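Local coordinates for protein fumarylacetoacetate hydrolase (Burkholderia xenovorans, PDB 5TI1) that probably hydrolyses fumarylacetoacetate to fumarate and acetoacetate, the last step of phenylalanine and tyrosine breakdown, using a bound magnesium ion, at residues 350-353 against 354-357; 245-248 against 249-253; 193-196 against 197-200. All coordinates share one frame; numbering follows the deposited sequence.

Contact 1 (350-353 against 354-357); sequences YWTM and AQQL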
ATOM      1  N   TYR B 350      13.338   1.824 -20.335  1.00 39.55           N
ATOM      2  CA  TYR B 350      12.932   0.816 -21.312  1.00 40.39           C
ATOM      3  C   TYR B 350      11.415   0.631 -21.346  1.00 40.80           C
ATOM      4  O   TYR B 350      10.845   0.352 -22.405  1.00 40.14           O
ATOM      5  CB  TYR B 350      13.623  -0.506 -20.975  1.00 46.21           C
ATOM      6  CG  TYR B 350      13.565  -1.578 -22.039  1.00 41.89           C
ATOM      7  CD1 TYR B 350      12.533  -2.508 -22.061  1.00 45.76           C
ATOM      8  CD2 TYR B 350      14.562  -1.685 -22.997  1.00 43.90           C
ATOM      9  CE1 TYR B 350      12.486  -3.509 -23.029  1.00 42.46           C
ATOM     10  CE2 TYR B 350      14.527  -2.678 -23.964  1.00 47.57           C
ATOM     11  CZ  TYR B 350      13.487  -3.587 -23.977  1.00 45.95           C
ATOM     12  OH  TYR B 350      13.450  -4.574 -24.940  1.00 49.79           O
ATOM     13  N   TRP B 351      10.746   0.750 -20.202  1.00 43.37           N
ATOM     14  CA  TRP B 351       9.291   0.624 -20.127  1.00 36.42           C
ATOM     15  C   TRP B 351       8.697   1.989 -19.809  1.00 35.75           C
ATOM     16  O   TRP B 351       9.149   2.664 -18.881  1.00 36.26           O
ATOM     17  CB  TRP B 351       8.867  -0.399 -19.065  1.00 34.99           C
ATOM     18  CG  TRP B 351       9.301  -1.819 -19.331  1.00 35.64           C
ATOM     19  CD1 TRP B 351      10.344  -2.483 -18.748  1.00 46.07           C
ATOM     20  CD2 TRP B 351       8.691  -2.757 -20.237  1.00 45.82           C
ATOM     21  NE1 TRP B 351      10.420  -3.770 -19.232  1.00 36.58           N
ATOM     22  CE2 TRP B 351       9.421  -3.961 -20.150  1.00 48.09           C
ATOM     23  CE3 TRP B 351       7.598  -2.692 -21.112  1.00 36.49           C
ATOM     24  CZ2 TRP B 351       9.097  -5.093 -20.909  1.00 37.66           C
ATOM     25  CZ3 TRP B 351       7.278  -3.821 -21.868  1.00 45.40           C
ATOM     26  CH2 TRP B 351       8.023  -5.003 -21.756  1.00 37.80           C
ATOM     27  N   THR B 352       7.686   2.395 -20.568  1.00 36.02           N
ATOM     28  CA  THR B 352       7.069   3.692 -20.334  1.00 39.98           C
ATOM     29  C   THR B 352       6.059   3.623 -19.191  1.00 36.34           C
ATOM     30  O   THR B 352       5.680   2.549 -18.720  1.00 32.88           O
ATOM     31  CB  THR B 352       6.366   4.184 -21.591  1.00 36.70           C
ATOM     32  OG1 THR B 352       5.262   3.311 -21.867  1.00 38.05           O
ATOM     33  CG2 THR B 352       7.338   4.185 -22.756  1.00 38.65           C
ATOM     34  N   MET B 353       5.605   4.809 -18.771  1.00 33.29           N
ATOM     35  CA  MET B 353       4.520   4.900 -17.800  1.00 31.76           C
ATOM     36  C   MET B 353       3.263   4.203 -18.302  1.00 37.83           C
ATOM     37  O   MET B 353       2.585   3.506 -17.540  1.00 35.73           O
ATOM     38  CB  MET B 353       4.225   6.366 -17.494  1.00 36.59           C
ATOM     39  CG  MET B 353       5.330   7.085 -16.742  1.00 31.64           C
ATOM     40  SD  MET B 353       4.944   8.835 -16.503  1.00 35.57           S
ATOM     41  CE  MET B 353       5.192   9.464 -18.166  1.00 35.50           C
ATOM     42  N   ALA B 354       2.927   4.395 -19.582  1.00 32.77           N
ATOM     43  CA  ALA B 354       1.755   3.734 -20.143  1.00 32.69           C
ATOM     44  C   ALA B 354       1.873   2.224 -20.000  1.00 38.43           C
ATOM     45  O   ALA B 354       0.927   1.546 -19.570  1.00 34.23           O
ATOM     46  CB  ALA B 354       1.585   4.134 -21.612  1.00 34.33           C
ATOM     47  N   GLN B 355       3.044   1.683 -20.336  1.00 33.12           N
ATOM     48  CA  GLN B 355       3.231   0.242 -20.254  1.00 32.97           C
ATOM     49  C   GLN B 355       3.183  -0.231 -18.809  1.00 40.41           C
ATOM     50  O   GLN B 355       2.609  -1.285 -18.513  1.00 30.79           O
ATOM     51  CB  GLN B 355       4.545  -0.142 -20.923  1.00 34.37           C
ATOM     52  CG  GLN B 355       4.513   0.076 -22.432  1.00 36.06           C
ATOM     53  CD  GLN B 355       5.848  -0.188 -23.085  1.00 37.60           C
ATOM     54  OE1 GLN B 355       6.900   0.217 -22.571  1.00 37.66           O
ATOM     55  NE2 GLN B 355       5.819  -0.868 -24.229  1.00 41.79           N
ATOM     56  N   GLN B 356       3.768   0.550 -17.897  1.00 30.85           N
ATOM     57  CA  GLN B 356       3.768   0.178 -16.489  1.00 29.48           C
ATOM     58  C   GLN B 356       2.348   0.096 -15.947  1.00 29.81           C
ATOM     59  O   GLN B 356       1.991  -0.864 -15.262  1.00 27.50           O
ATOM     60  CB  GLN B 356       4.607   1.177 -15.688  1.00 29.21           C
ATOM     61  CG  GLN B 356       6.103   1.080 -15.965  1.00 31.19           C
ATOM     62  CD  GLN B 356       6.881   2.259 -15.400  1.00 32.98           C
ATOM     63  OE1 GLN B 356       6.342   3.354 -15.247  1.00 31.63           O
ATOM     64  NE2 GLN B 356       8.154   2.035 -15.089  1.00 32.55           N
ATOM     65  N   LEU B 357       1.525   1.105 -16.241  1.00 31.64           N
ATOM     66  CA  LEU B 357       0.144   1.093 -15.768  1.00 33.48           C
ATOM     67  C   LEU B 357      -0.650  -0.034 -16.423  1.00 36.17           C
ATOM     68  O   LEU B 357      -1.451  -0.711 -15.761  1.00 28.54           O
ATOM     69  CB  LEU B 357      -0.511   2.441 -16.048  1.00 27.49           C
ATOM     70  CG  LEU B 357      -1.909   2.645 -15.473  1.00 26.55           C
ATOM     71  CD1 LEU B 357      -1.884   2.502 -13.938  1.00 25.25           C
ATOM     72  CD2 LEU B 357      -2.451   4.003 -15.922  1.00 27.10           C
TER
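Thr352 and Gln355 form a capping box, a textbook way of closing the start of a helix, here that of 353-362. Two reciprocal hydrogen bonds define it. The amide of Gln355 donates to Thr352 OG1 (N to OG1 3.1 Å), and Gln355 OE1 accepts from Thr352 N, also at 3.1 Å, with the donor in the carbonyl plane on a lone pair and an N-H...O angle of 166°. Thr352 holds OG1 between its own N and carbonyl carbon (chi1 66°), which turns the hydroxyl to the helix start; the same oxygen is also hydrogen-bonded to His316 NE2. Behind the cap, regular helical bonding begins: Gln356 N reaches Thr352 O at 2.9 Å and Leu357 N reaches Met353 O.

Van der Waals contacts accompany the capping bonds. The extended Gln355 chain crosses Trp351 at about a right angle and brings OE1 to 3.3 Å from Trp351 CE3, the amide tilted 54° from the indole plane. Gln355 NE2 bonds to Leu314 O and Gln306 OE1, so both ends of the amide are engaged and its rotation is fixed. Gln356 lays CG beside Thr352 O at 3.2 Å, while its NE2 bonds to Ser156 OG, next to the predicted substrate-binding Tyr155.

All eight residues that touch are buried. Ala354 and Leu357 rest on helix 245-248, Met353 packs on strands 223-233 and 252-263, and Gln356 meets Phe231 of strand 223-233. The helix start is thereby fitted between the short helix 245-248 and two neighbouring strands of a mixed sheet.

Contact 2 (245-248 against 249-253); sequences CADA and EAHIF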
ATOM      1  N   CYS B 245      -2.984  -0.178 -22.789  1.00 34.60           N
ATOM      2  CA  CYS B 245      -1.780   0.630 -22.919  1.00 33.61           C
ATOM      3  C   CYS B 245      -2.090   1.943 -23.618  1.00 34.54           C
ATOM      4  O   CYS B 245      -1.607   3.005 -23.206  1.00 38.18           O
ATOM      5  CB  CYS B 245      -0.703  -0.148 -23.668  1.00 35.26           C
ATOM      6  SG  CYS B 245       0.922   0.579 -23.486  1.00 37.06           S
ATOM      7  N   ALA B 246      -2.918   1.891 -24.666  1.00 35.44           N
ATOM      8  CA  ALA B 246      -3.273   3.100 -25.397  1.00 37.77           C
ATOM      9  C   ALA B 246      -4.053   4.083 -24.530  1.00 41.23           C
ATOM     10  O   ALA B 246      -3.976   5.299 -24.749  1.00 36.27           O
ATOM     11  CB  ALA B 246      -4.080   2.735 -26.646  1.00 37.65           C
ATOM     12  N   ASP B 247      -4.812   3.584 -23.558  1.00 34.00           N
ATOM     13  CA  ASP B 247      -5.644   4.429 -22.714  1.00 40.39           C
ATOM     14  C   ASP B 247      -4.914   4.898 -21.461  1.00 37.15           C
ATOM     15  O   ASP B 247      -5.431   5.760 -20.744  1.00 31.55           O
ATOM     16  CB  ASP B 247      -6.927   3.670 -22.328  1.00 52.96           C
ATOM     17  CG  ASP B 247      -7.901   4.512 -21.513  1.00 64.20           C
ATOM     18  OD1 ASP B 247      -8.155   5.674 -21.898  1.00 68.48           O
ATOM     19  OD2 ASP B 247      -8.425   4.002 -20.492  1.00 66.60           O
ATOM     20  N   ALA B 248      -3.706   4.389 -21.228  1.00 32.02           N
ATOM     21  CA  ALA B 248      -3.071   4.503 -19.915  1.00 30.88           C
ATOM     22  C   ALA B 248      -2.786   5.954 -19.538  1.00 45.40           C
ATOM     23  O   ALA B 248      -3.095   6.383 -18.419  1.00 30.02           O
ATOM     24  CB  ALA B 248      -1.787   3.678 -19.905  1.00 31.04           C
ATOM     25  N   GLU B 249      -2.192   6.730 -20.462  1.00 34.54           N
ATOM     26  CA  GLU B 249      -1.697   8.060 -20.104  1.00 35.23           C
ATOM     27  C   GLU B 249      -2.826   8.999 -19.695  1.00 35.62           C
ATOM     28  O   GLU B 249      -2.615   9.909 -18.882  1.00 32.53           O
ATOM     29  CB  GLU B 249      -0.894   8.664 -21.262  1.00 39.07           C
ATOM     30  CG  GLU B 249       0.495   8.066 -21.430  1.00 35.03           C
ATOM     31  CD  GLU B 249       1.312   8.776 -22.503  1.00 46.54           C
ATOM     32  OE1 GLU B 249       0.991   9.938 -22.822  1.00 43.29           O
ATOM     33  OE2 GLU B 249       2.278   8.176 -23.020  1.00 37.64           O
ATOM     34  N   ALA B 250      -4.033   8.777 -20.220  1.00 33.49           N
ATOM     35  CA  ALA B 250      -5.178   9.588 -19.824  1.00 33.28           C
ATOM     36  C   ALA B 250      -5.529   9.415 -18.349  1.00 33.52           C
ATOM     37  O   ALA B 250      -6.244  10.254 -17.788  1.00 33.11           O
ATOM     38  CB  ALA B 250      -6.389   9.246 -20.695  1.00 32.97           C
ATOM     39  N   HIS B 251      -5.050   8.348 -17.713  1.00 29.74           N
ATOM     40  CA  HIS B 251      -5.257   8.154 -16.284  1.00 29.14           C
ATOM     41  C   HIS B 251      -4.216   8.855 -15.422  1.00 29.46           C
ATOM     42  O   HIS B 251      -4.385   8.893 -14.201  1.00 30.23           O
ATOM     43  CB  HIS B 251      -5.263   6.660 -15.948  1.00 27.39           C
ATOM     44  CG  HIS B 251      -6.413   5.910 -16.549  1.00 27.36           C
ATOM     45  ND1 HIS B 251      -7.392   5.306 -15.789  1.00 26.31           N
ATOM     46  CD2 HIS B 251      -6.747   5.678 -17.841  1.00 30.69           C
ATOM     47  CE1 HIS B 251      -8.269   4.715 -16.582  1.00 26.64           C
ATOM     48  NE2 HIS B 251      -7.901   4.930 -17.834  1.00 29.23           N
ATOM     49  N   ILE B 252      -3.164   9.428 -16.017  1.00 31.65           N
ATOM     50  CA  ILE B 252      -2.036   9.987 -15.270  1.00 29.75           C
ATOM     51  C   ILE B 252      -2.217  11.495 -15.125  1.00 36.61           C
ATOM     52  O   ILE B 252      -2.472  12.200 -16.109  1.00 30.74           O
ATOM     53  CB  ILE B 252      -0.697   9.659 -15.954  1.00 30.84           C
ATOM     54  CG1 ILE B 252      -0.534   8.146 -16.103  1.00 31.35           C
ATOM     55  CG2 ILE B 252       0.468  10.262 -15.165  1.00 36.27           C
ATOM     56  CD1 ILE B 252       0.780   7.738 -16.722  1.00 35.75           C
ATOM     57  N   PHE B 253      -2.056  11.995 -13.899  1.00 30.29           N
ATOM     58  CA  PHE B 253      -2.198  13.418 -13.613  1.00 31.62           C
ATOM     59  C   PHE B 253      -0.885  14.180 -13.797  1.00 30.12           C
ATOM     60  O   PHE B 253      -0.851  15.227 -14.447  1.00 34.68           O
ATOM     61  CB  PHE B 253      -2.726  13.605 -12.183  1.00 30.71           C
ATOM     62  CG  PHE B 253      -2.739  15.034 -11.718  1.00 35.01           C
ATOM     63  CD1 PHE B 253      -3.560  15.971 -12.341  1.00 31.72           C
ATOM     64  CD2 PHE B 253      -1.941  15.438 -10.644  1.00 31.43           C
ATOM     65  CE1 PHE B 253      -3.582  17.293 -11.914  1.00 31.43           C
ATOM     66  CE2 PHE B 253      -1.951  16.759 -10.206  1.00 30.96           C
ATOM     67  CZ  PHE B 253      -2.775  17.691 -10.843  1.00 30.57           C
TER
HETATM   68  O   HOH W   1      -1.244   5.837 -23.061  1.00 35.77           O
HETATM   69  O   HOH W   2      -4.077   7.507 -22.911  1.00 36.20           O
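Asp247 OD2 receives the hydrogen bond of His251 NE2 at 2.9 Å, four residues further along the chain, in a His-carboxylate pair that bridges the turn leading from helix 245-248 into strand 252-263. The pair lies away from the metal and predicted substrate sites. The two flat groups stand almost perpendicular, 83° apart. The oxygen lies close to the imidazole plane, at the NE2 edge, whereas the histidine comes to it from above the plane of the carboxylate. Asp247 sets CG opposite its backbone N (chi1 -176°), which carries the carboxylate alongside the turn to the imidazole. The ring edge also meets the backbone of the aspartate, with His251 CD2 3.2 Å from Asp247 O.

The direct backbone bonds run three residues back throughout. His251 N donates to Ala248 O at 2.9 Å, as expected of the 3-10 segment 249-251, while the bond from Ala250 N to Asp247 O is weak. Two waters bridge i to i+4 carbonyl and amide pairs, in place of direct alpha-helical bonds. One links Cys245 O to Glu249 N, at 2.9 Å to each; the other accepts from Ala250 N at 3.0 Å and donates to Ala246 O.

Glu249 turns its carboxylate to Arg300 and His320. His251 ND1 bonds to Ala235 O, and with both ring nitrogens engaged the rotation of the imidazole is fixed. Since ND1 meets a carbonyl and NE2 a carboxylate, both nitrogens appear to act as donors, consistent with a doubly protonated, positively charged ring that the carboxylate of Asp247 would stabilise.

Contact 3 (193-196 against 197-200); sequences VVVS and GTPV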
ATOM      1  N   VAL B 193       5.992   7.270   2.527  1.00 19.84           N
ATOM      2  CA  VAL B 193       6.356   8.287   1.541  1.00 19.89           C
ATOM      3  C   VAL B 193       6.243   9.643   2.222  1.00 19.92           C
ATOM      4  O   VAL B 193       5.172  10.001   2.721  1.00 23.04           O
ATOM      5  CB  VAL B 193       5.474   8.221   0.289  1.00 20.07           C
ATOM      6  CG1 VAL B 193       5.907   9.311  -0.707  1.00 20.89           C
ATOM      7  CG2 VAL B 193       5.534   6.839  -0.334  1.00 20.08           C
ATOM      8  N   VAL B 194       7.352  10.393   2.255  1.00 20.43           N
ATOM      9  CA  VAL B 194       7.421  11.674   2.939  1.00 28.13           C
ATOM     10  C   VAL B 194       7.883  12.744   1.960  1.00 26.02           C
ATOM     11  O   VAL B 194       8.539  12.459   0.957  1.00 23.96           O
ATOM     12  CB  VAL B 194       8.372  11.622   4.158  1.00 25.02           C
ATOM     13  CG1 VAL B 194       7.909  10.548   5.131  1.00 24.40           C
ATOM     14  CG2 VAL B 194       9.792  11.339   3.691  1.00 20.98           C
ATOM     15  N   VAL B 195       7.566  13.999   2.291  1.00 21.69           N
ATOM     16  CA  VAL B 195       7.885  15.119   1.412  1.00 22.95           C
ATOM     17  C   VAL B 195       9.343  15.541   1.590  1.00 25.86           C
ATOM     18  O   VAL B 195       9.964  15.322   2.630  1.00 27.47           O
ATOM     19  CB  VAL B 195       6.927  16.305   1.653  1.00 25.97           C
ATOM     20  CG1 VAL B 195       7.259  17.008   2.966  1.00 22.75           C
ATOM     21  CG2 VAL B 195       6.967  17.301   0.467  1.00 24.13           C
ATOM     22  N   SER B 196       9.878  16.174   0.541  1.00 27.72           N
ATOM     23  CA  SER B 196      11.232  16.716   0.539  1.00 24.78           C
ATOM     24  C   SER B 196      11.513  17.533   1.796  1.00 25.18           C
ATOM     25  O   SER B 196      10.673  18.311   2.256  1.00 27.20           O
ATOM     26  CB  SER B 196      11.421  17.586  -0.709  1.00 28.79           C
ATOM     27  OG  SER B 196      12.726  18.127  -0.784  1.00 30.00           O
ATOM     28  N   GLY B 197      12.709  17.340   2.361  1.00 26.02           N
ATOM     29  CA  GLY B 197      13.129  17.994   3.586  1.00 25.69           C
ATOM     30  C   GLY B 197      13.007  17.138   4.830  1.00 27.89           C
ATOM     31  O   GLY B 197      13.617  17.463   5.857  1.00 31.92           O
ATOM     32  N   THR B 198      12.246  16.064   4.771  1.00 25.23           N
ATOM     33  CA  THR B 198      12.083  15.202   5.933  1.00 22.28           C
ATOM     34  C   THR B 198      13.390  14.476   6.186  1.00 24.02           C
ATOM     35  O   THR B 198      13.913  13.830   5.269  1.00 22.99           O
ATOM     36  CB  THR B 198      10.959  14.182   5.713  1.00 21.61           C
ATOM     37  OG1 THR B 198       9.768  14.856   5.272  1.00 22.10           O
ATOM     38  CG2 THR B 198      10.686  13.435   6.991  1.00 20.94           C
ATOM     39  N   PRO B 199      13.970  14.572   7.381  1.00 23.33           N
ATOM     40  CA  PRO B 199      15.166  13.779   7.680  1.00 24.44           C
ATOM     41  C   PRO B 199      14.847  12.294   7.670  1.00 22.02           C
ATOM     42  O   PRO B 199      13.736  11.868   7.999  1.00 22.07           O
ATOM     43  CB  PRO B 199      15.570  14.254   9.084  1.00 29.61           C
ATOM     44  CG  PRO B 199      14.328  14.798   9.675  1.00 32.33           C
ATOM     45  CD  PRO B 199      13.542  15.392   8.524  1.00 27.61           C
ATOM     46  N   VAL B 200      15.841  11.500   7.295  1.00 22.63           N
ATOM     47  CA  VAL B 200      15.675  10.064   7.131  1.00 22.16           C
ATOM     48  C   VAL B 200      16.638   9.371   8.067  1.00 23.08           C
ATOM     49  O   VAL B 200      17.855   9.582   7.985  1.00 24.17           O
ATOM     50  CB  VAL B 200      15.924   9.622   5.684  1.00 27.82           C
ATOM     51  CG1 VAL B 200      15.878   8.105   5.597  1.00 22.51           C
ATOM     52  CG2 VAL B 200      14.892  10.252   4.759  1.00 24.31           C
TER
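Thr198 packs against Val194 and Val195 across a type II beta turn that runs from Val195 to Thr198 at the end of strand 193-195. From its base outwards, CB comes first: it sits 3.7 Å from Val194 CG2 and also lies close to Val195 O. There the side chain divides. The hydroxyl branch, OG1, donates to Val195 O at 2.7 Å in the plane of that carbonyl, and OG1 also lies 3.7 Å from Val194 CB. The methyl branch, CG2, turns to the Val194 side chain, 4.0 Å from Val194 CG2. Chi1 of -51° sets OG1 beside the backbone N of Thr198, and this explains why amide and hydroxyl can address one acceptor together.

That acceptor is the carbonyl oxygen of Val195. Thr198 N supplies the bond that closes the turn, 3.2 Å long with an N-H...O angle of 155°, and OG1 adds a second. Both donors lie in the carbonyl plane. At the corner, Gly197 has a positive phi, at which a side chain would press against Ser196 O; its lack of one suits the third position of a type II turn. Ser196 OG accepts from Ala436 N of strand 429-440, joining the corner to the other mixed sheet.

Val194, a residue of the strand outermost in this chain's mixed sheet, is bonded through its backbone to Ile286 and to Thr284, one of the residues at the bound sodium ion, so the strand carrying the turn runs beside that site. Val194 also packs on Leu239 of the second subunit. Across the turn two donors converge on Val195 O: the hydroxyl of Thr198 reinforces the turn-closing bond, while its CB and CG2 pack on Val194.

Contacts 1 and 2 are neighbours and contact 3 stands apart, its centre about 26 and 28 Å from theirs, on the opposite side of the chain's centre. The first two touch, joining helices 353-362 and 245-248, and contact 1 also packs on strands 223-233 and 252-263 of the seven-stranded mixed sheet that contacts 2 and 3 reach, the latter at its outermost strand 193-195. The chemistry differs with burial, though not simply. In the core, contact 1 relies on uncharged side-chain amides and a hydroxyl; partly buried contact 2 admits water and a charged carboxylate; contact 3, at the surface, uses a hydroxyl, apolar packing and a glycine corner.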